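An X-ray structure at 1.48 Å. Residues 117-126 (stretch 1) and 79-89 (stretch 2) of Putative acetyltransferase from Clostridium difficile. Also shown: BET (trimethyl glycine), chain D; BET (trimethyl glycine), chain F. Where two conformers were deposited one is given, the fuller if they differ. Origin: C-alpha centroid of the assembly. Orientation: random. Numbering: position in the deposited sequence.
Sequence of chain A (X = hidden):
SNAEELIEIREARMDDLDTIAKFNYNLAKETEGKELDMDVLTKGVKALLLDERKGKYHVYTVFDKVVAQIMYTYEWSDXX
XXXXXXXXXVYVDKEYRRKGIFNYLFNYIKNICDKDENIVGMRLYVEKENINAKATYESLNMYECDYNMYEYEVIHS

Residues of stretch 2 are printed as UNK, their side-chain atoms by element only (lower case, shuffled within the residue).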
# COMPACT_ATOMS: atom_id res chain seq x y z
N GLU A 117 5.04 -18.14 2.71
CA GLU A 117 3.81 -18.52 2.04
C GLU A 117 2.67 -17.51 2.28
O GLU A 117 1.64 -17.55 1.57
CB GLU A 117 3.39 -19.98 2.36
CG GLU A 117 3.00 -20.21 3.78
CD GLU A 117 2.57 -21.68 4.06
OE1 GLU A 117 3.36 -22.60 3.84
OE2 GLU A 117 1.44 -21.88 4.52
N ASN A 118 2.86 -16.61 3.25
CA ASN A 118 1.84 -15.59 3.55
C ASN A 118 2.06 -14.28 2.81
O ASN A 118 1.34 -13.33 3.03
CB ASN A 118 1.78 -15.29 5.05
CG ASN A 118 1.89 -16.55 5.90
OD1 ASN A 118 0.92 -17.30 6.03
ND2 ASN A 118 3.10 -16.79 6.49
N ILE A 119 3.08 -14.24 1.96
CA ILE A 119 3.24 -13.10 1.05
C ILE A 119 2.67 -13.53 -0.29
O ILE A 119 3.08 -14.56 -0.87
CB ILE A 119 4.72 -12.68 0.92
CG1 ILE A 119 5.14 -12.02 2.25
CG2 ILE A 119 4.86 -11.70 -0.27
CD1 ILE A 119 6.61 -11.59 2.34
N VAL A 120 1.69 -12.77 -0.78
CA VAL A 120 0.96 -13.20 -1.96
C VAL A 120 1.40 -12.52 -3.26
O VAL A 120 0.95 -12.88 -4.34
CB VAL A 120 -0.58 -13.07 -1.73
CG1 VAL A 120 -1.01 -14.03 -0.62
CG2 VAL A 120 -0.93 -11.64 -1.34
N GLY A 121 2.30 -11.56 -3.14
CA GLY A 121 2.78 -10.85 -4.31
C GLY A 121 3.76 -9.76 -3.90
O GLY A 121 3.89 -9.46 -2.71
N MSE A 122 4.43 -9.18 -4.90
CA MSE A 122 5.43 -8.14 -4.66
C MSE A 122 5.19 -7.09 -5.71
O MSE A 122 5.13 -7.41 -6.91
CB MSE A 122 6.86 -8.72 -4.80
CG MSE A 122 7.92 -7.75 -4.38
SE MSE A 122 9.67 -8.58 -4.61
CE MSE A 122 10.07 -7.79 -6.37
N ARG A 123 4.99 -5.84 -5.27
CA ARG A 123 4.54 -4.78 -6.17
C ARG A 123 5.32 -3.50 -6.00
O ARG A 123 5.99 -3.34 -5.00
CB ARG A 123 3.05 -4.52 -5.95
CG ARG A 123 2.20 -5.67 -6.46
CD ARG A 123 0.72 -5.50 -6.12
NE ARG A 123 -0.02 -6.50 -6.88
CZ ARG A 123 -1.33 -6.69 -6.76
NH1 ARG A 123 -2.02 -5.95 -5.92
NH2 ARG A 123 -1.91 -7.64 -7.49
N LEU A 124 5.23 -2.61 -6.99
CA LEU A 124 5.73 -1.26 -6.79
C LEU A 124 4.96 -0.35 -7.73
O LEU A 124 4.35 -0.81 -8.72
CB LEU A 124 7.26 -1.14 -6.98
CG LEU A 124 7.84 -1.50 -8.35
CD1 LEU A 124 7.64 -0.39 -9.40
CD2 LEU A 124 9.35 -1.82 -8.23
N TYR A 125 5.00 0.96 -7.46
CA TYR A 125 4.49 1.95 -8.46
C TYR A 125 5.63 2.90 -8.81
O TYR A 125 6.49 3.20 -7.96
CB TYR A 125 3.19 2.69 -8.00
CG TYR A 125 3.33 3.47 -6.69
CD1 TYR A 125 3.80 4.80 -6.70
CD2 TYR A 125 3.08 2.87 -5.45
CE1 TYR A 125 4.00 5.52 -5.51
CE2 TYR A 125 3.22 3.61 -4.25
CZ TYR A 125 3.72 4.92 -4.29
OH TYR A 125 3.96 5.68 -3.14
N VAL A 126 5.63 3.37 -10.05
CA VAL A 126 6.68 4.25 -10.54
C VAL A 126 6.11 5.29 -11.50
O VAL A 126 5.14 5.02 -12.21
CB VAL A 126 7.80 3.40 -11.22
CG1 VAL A 126 7.29 2.61 -12.45
CG2 VAL A 126 9.03 4.27 -11.57
N UNK A 79 -9.03 -10.69 0.81
CA UNK A 79 -9.47 -11.73 -0.14
C UNK A 79 -8.51 -12.91 -0.23
O UNK A 79 -8.95 -14.05 -0.41
c UNK A 79 -10.75 -10.19 -1.69
c UNK A 79 -12.29 -8.75 -2.61
c UNK A 79 -9.63 -11.16 -1.55
c UNK A 79 -11.51 -9.62 -0.69
c UNK A 79 -10.87 -9.83 -4.28
n UNK A 79 -12.43 -8.75 -1.24
c UNK A 79 -13.00 -8.06 -3.60
c UNK A 79 -11.22 -9.63 -2.92
c UNK A 79 -12.61 -8.27 -4.92
c UNK A 79 -11.55 -9.15 -5.25
N UNK A 80 -7.21 -12.64 -0.10
CA UNK A 80 -6.18 -13.66 -0.26
C UNK A 80 -5.58 -14.13 1.08
O UNK A 80 -4.75 -15.04 1.08
n UNK A 80 -4.33 -13.78 -5.74
c UNK A 80 -5.07 -13.14 -1.21
n UNK A 80 -4.75 -11.72 -4.77
c UNK A 80 -4.35 -12.15 -3.42
c UNK A 80 -4.74 -12.51 -5.85
c UNK A 80 -5.50 -12.83 -2.64
n UNK A 80 -5.13 -12.05 -7.03
N UNK A 81 -5.98 -13.50 2.19
CA UNK A 81 -5.44 -13.81 3.51
C UNK A 81 -3.91 -13.77 3.52
O UNK A 81 -3.22 -14.68 4.04
n UNK A 81 -5.36 -16.70 5.75
c UNK A 81 -5.95 -15.17 4.00
o UNK A 81 -5.61 -14.53 6.28
c UNK A 81 -5.60 -15.43 5.44
N UNK A 82 -3.37 -12.67 3.00
CA UNK A 82 -1.91 -12.52 2.99
C UNK A 82 -1.51 -11.11 2.63
O UNK A 82 -2.38 -10.28 2.31
N UNK A 83 -0.20 -10.84 2.64
CA UNK A 83 0.32 -9.50 2.37
C UNK A 83 0.91 -9.42 0.98
O UNK A 83 1.62 -10.36 0.55
c UNK A 83 1.46 -9.13 3.31
o UNK A 83 1.30 -9.20 5.69
n UNK A 83 0.24 -7.53 4.61
c UNK A 83 0.98 -8.60 4.63
N UNK A 84 0.69 -8.29 0.30
CA UNK A 84 1.59 -7.89 -0.77
C UNK A 84 2.69 -7.08 -0.14
O UNK A 84 2.46 -6.26 0.76
c UNK A 84 -0.66 -9.01 -4.56
c UNK A 84 -1.50 -7.71 -2.23
c UNK A 84 0.25 -8.36 -3.76
c UNK A 84 -0.15 -7.70 -2.59
c UNK A 84 0.84 -6.98 -1.74
c UNK A 84 -2.44 -8.38 -3.03
c UNK A 84 -2.01 -9.02 -4.21
N UNK A 85 3.91 -7.30 -0.62
CA UNK A 85 5.02 -6.47 -0.24
C UNK A 85 5.21 -5.39 -1.33
O UNK A 85 5.27 -5.75 -2.52
c UNK A 85 8.44 -6.40 -0.73
c UNK A 85 7.57 -6.82 0.43
c UNK A 85 6.24 -7.37 -0.07
c UNK A 85 8.28 -7.87 1.27
N UNK A 86 5.24 -4.11 -0.93
CA UNK A 86 5.39 -3.02 -1.91
C UNK A 86 6.77 -2.39 -1.73
O UNK A 86 7.05 -1.80 -0.69
c UNK A 86 2.42 -1.90 -3.43
c UNK A 86 2.99 -2.29 -2.16
c UNK A 86 1.11 -2.46 -3.50
c UNK A 86 0.27 -2.26 -4.61
c UNK A 86 2.00 -0.84 -5.55
c UNK A 86 2.83 -1.02 -4.45
c UNK A 86 0.72 -1.43 -5.61
n UNK A 86 0.94 -3.24 -2.38
c UNK A 86 2.09 -3.15 -1.59
c UNK A 86 4.33 -1.93 -1.68
N UNK A 87 7.63 -2.52 -2.74
CA UNK A 87 8.98 -1.91 -2.67
C UNK A 87 8.80 -0.44 -2.96
O UNK A 87 8.30 -0.08 -4.04
c UNK A 87 11.28 -1.81 -3.74
c UNK A 87 10.13 -4.05 -3.34
c UNK A 87 9.95 -2.57 -3.69
c UNK A 87 10.89 -4.83 -4.40
N UNK A 88 9.25 0.41 -2.05
CA UNK A 88 9.08 1.87 -2.14
C UNK A 88 10.33 2.62 -2.52
O UNK A 88 10.26 3.73 -3.04
c UNK A 88 7.25 1.82 -0.34
c UNK A 88 8.55 2.45 -0.81
o UNK A 88 6.12 2.74 -2.27
n UNK A 88 4.92 1.37 -0.90
c UNK A 88 6.05 2.02 -1.26
N UNK A 89 11.51 2.03 -2.28
CA UNK A 89 12.75 2.71 -2.61
C UNK A 89 13.92 1.76 -2.65
O UNK A 89 13.97 0.79 -1.90
c UNK A 89 13.05 3.78 -1.56
o UNK A 89 13.25 3.17 -0.28
N BET D . -5.42 -8.21 -6.11
CA BET D . -5.37 -8.61 -4.67
C BET D . -6.66 -8.85 -3.90
O BET D . -6.81 -8.39 -2.71
OXT BET D . -7.48 -9.64 -4.44
C1 BET D . -4.87 -6.87 -6.21
C2 BET D . -4.63 -9.08 -6.99
C3 BET D . -6.79 -8.19 -6.66
N BET F . 4.78 9.83 -3.33
CA BET F . 4.85 9.70 -1.85
C BET F . 6.19 9.50 -1.19
O BET F . 6.43 8.61 -0.24
OXT BET F . 6.95 10.41 -1.54
C1 BET F . 3.91 10.94 -3.76
C2 BET F . 6.09 9.96 -3.98
C3 BET F . 4.11 8.61 -3.74
O HOH W 1 -1.84 -15.32 6.50
O HOH W 2 2.10 -11.94 5.58
O HOH W 3 6.02 1.31 -4.80
O HOH W 4 7.25 4.97 -3.32

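Position 79 carries ten side-chain atoms, one carbon leading into fused five- and six-membered rings with eight carbons and one nitrogen. It does not reach stretch 1; its ring lies near a trimethyl glycine (chain D). This is Trp79.

Position 80 has three carbons, a nitrogen, then a carbon bearing two more nitrogens, a guanidinium on an extended chain that passes Val120 CG2: Arg80. Its CD lies 4.0 Å from Val120 CG2, and its NH2 is 3.0 Å from C2 of the same ligand.

Position 81 has two carbons, the second carrying one oxygen and one nitrogen. The atoms fit an amide, Asn81, whose positive phi and psi (52/50) suit a turn. Water 1 donates to its backbone O.

Position 82 has no side-chain atoms, and its CA lies 3.3 Å from Asn118 O: Gly82. An ideal CB would sit 2.7 Å from Val120 CG1 and 2.8 Å from Asn118 O, so the backbone passes where a side chain would clash.

Position 83 again shows two carbons with one oxygen and one nitrogen on the second. Its N donates to Asn118 O (3.0 Å, 165°) and its O accepts from Val120 N (2.8 Å): Asn83. Water 2 joins its OD1 to Asn118 O.

Position 84 has one carbon and a six-carbon ring, with Val120 CG2 over one face and the Arg123 guanidinium over the opposite one: Phe84. Val120 CG2 is 3.9 Å from the ring centroid; the guanidinium stacks, planes at 16°.

Position 85 has four carbons forked at the second, and one end of the fork meets Met122 CG: Leu85. Its CD2 is 3.9 Å from Met122 CG, Met122 being selenomethionine.

Position 86 repeats the fused rings of eight carbons and one nitrogen, and Arg123 CB lies over the six-membered ring: Trp86. Arg123 CB stands 3.5 Å from the centroid of that ring, 4° off the normal.

Position 87 has four carbons forked at the first, one arm two carbons long, and the longer arm reaches Met122 CE: Ile87. Its CD1 touches Met122 CE at 3.6 Å.

Position 88 has three carbons, the third bearing oxygen and nitrogen, and the oxygen lies near Tyr125 CE2: Gln88. Its OE1 is 3.6 Å from Tyr125 CE2, and water 3 links that oxygen to Tyr125 N.

Position 89 has one carbon and one oxygen, beyond reach of stretch 1: Ser89.

The contact is a parallel strand pair, axes 22° apart, burying 937 Å². Leu85 N to Gly121 O (3.0 Å), Arg123 N to Leu85 O (2.8 Å) and Ile87 N to Arg123 O (2.9 Å) continue the ladder begun at Asn83. Met122 and Leu85 pack on one face; Arg123, Phe84 and Trp86 occupy the other, where the arginine's aliphatic base covers the indole while its guanidinium stacks on the phenyl ring.

Stretch 2, residues 79-89: WRNGNFLWIQS
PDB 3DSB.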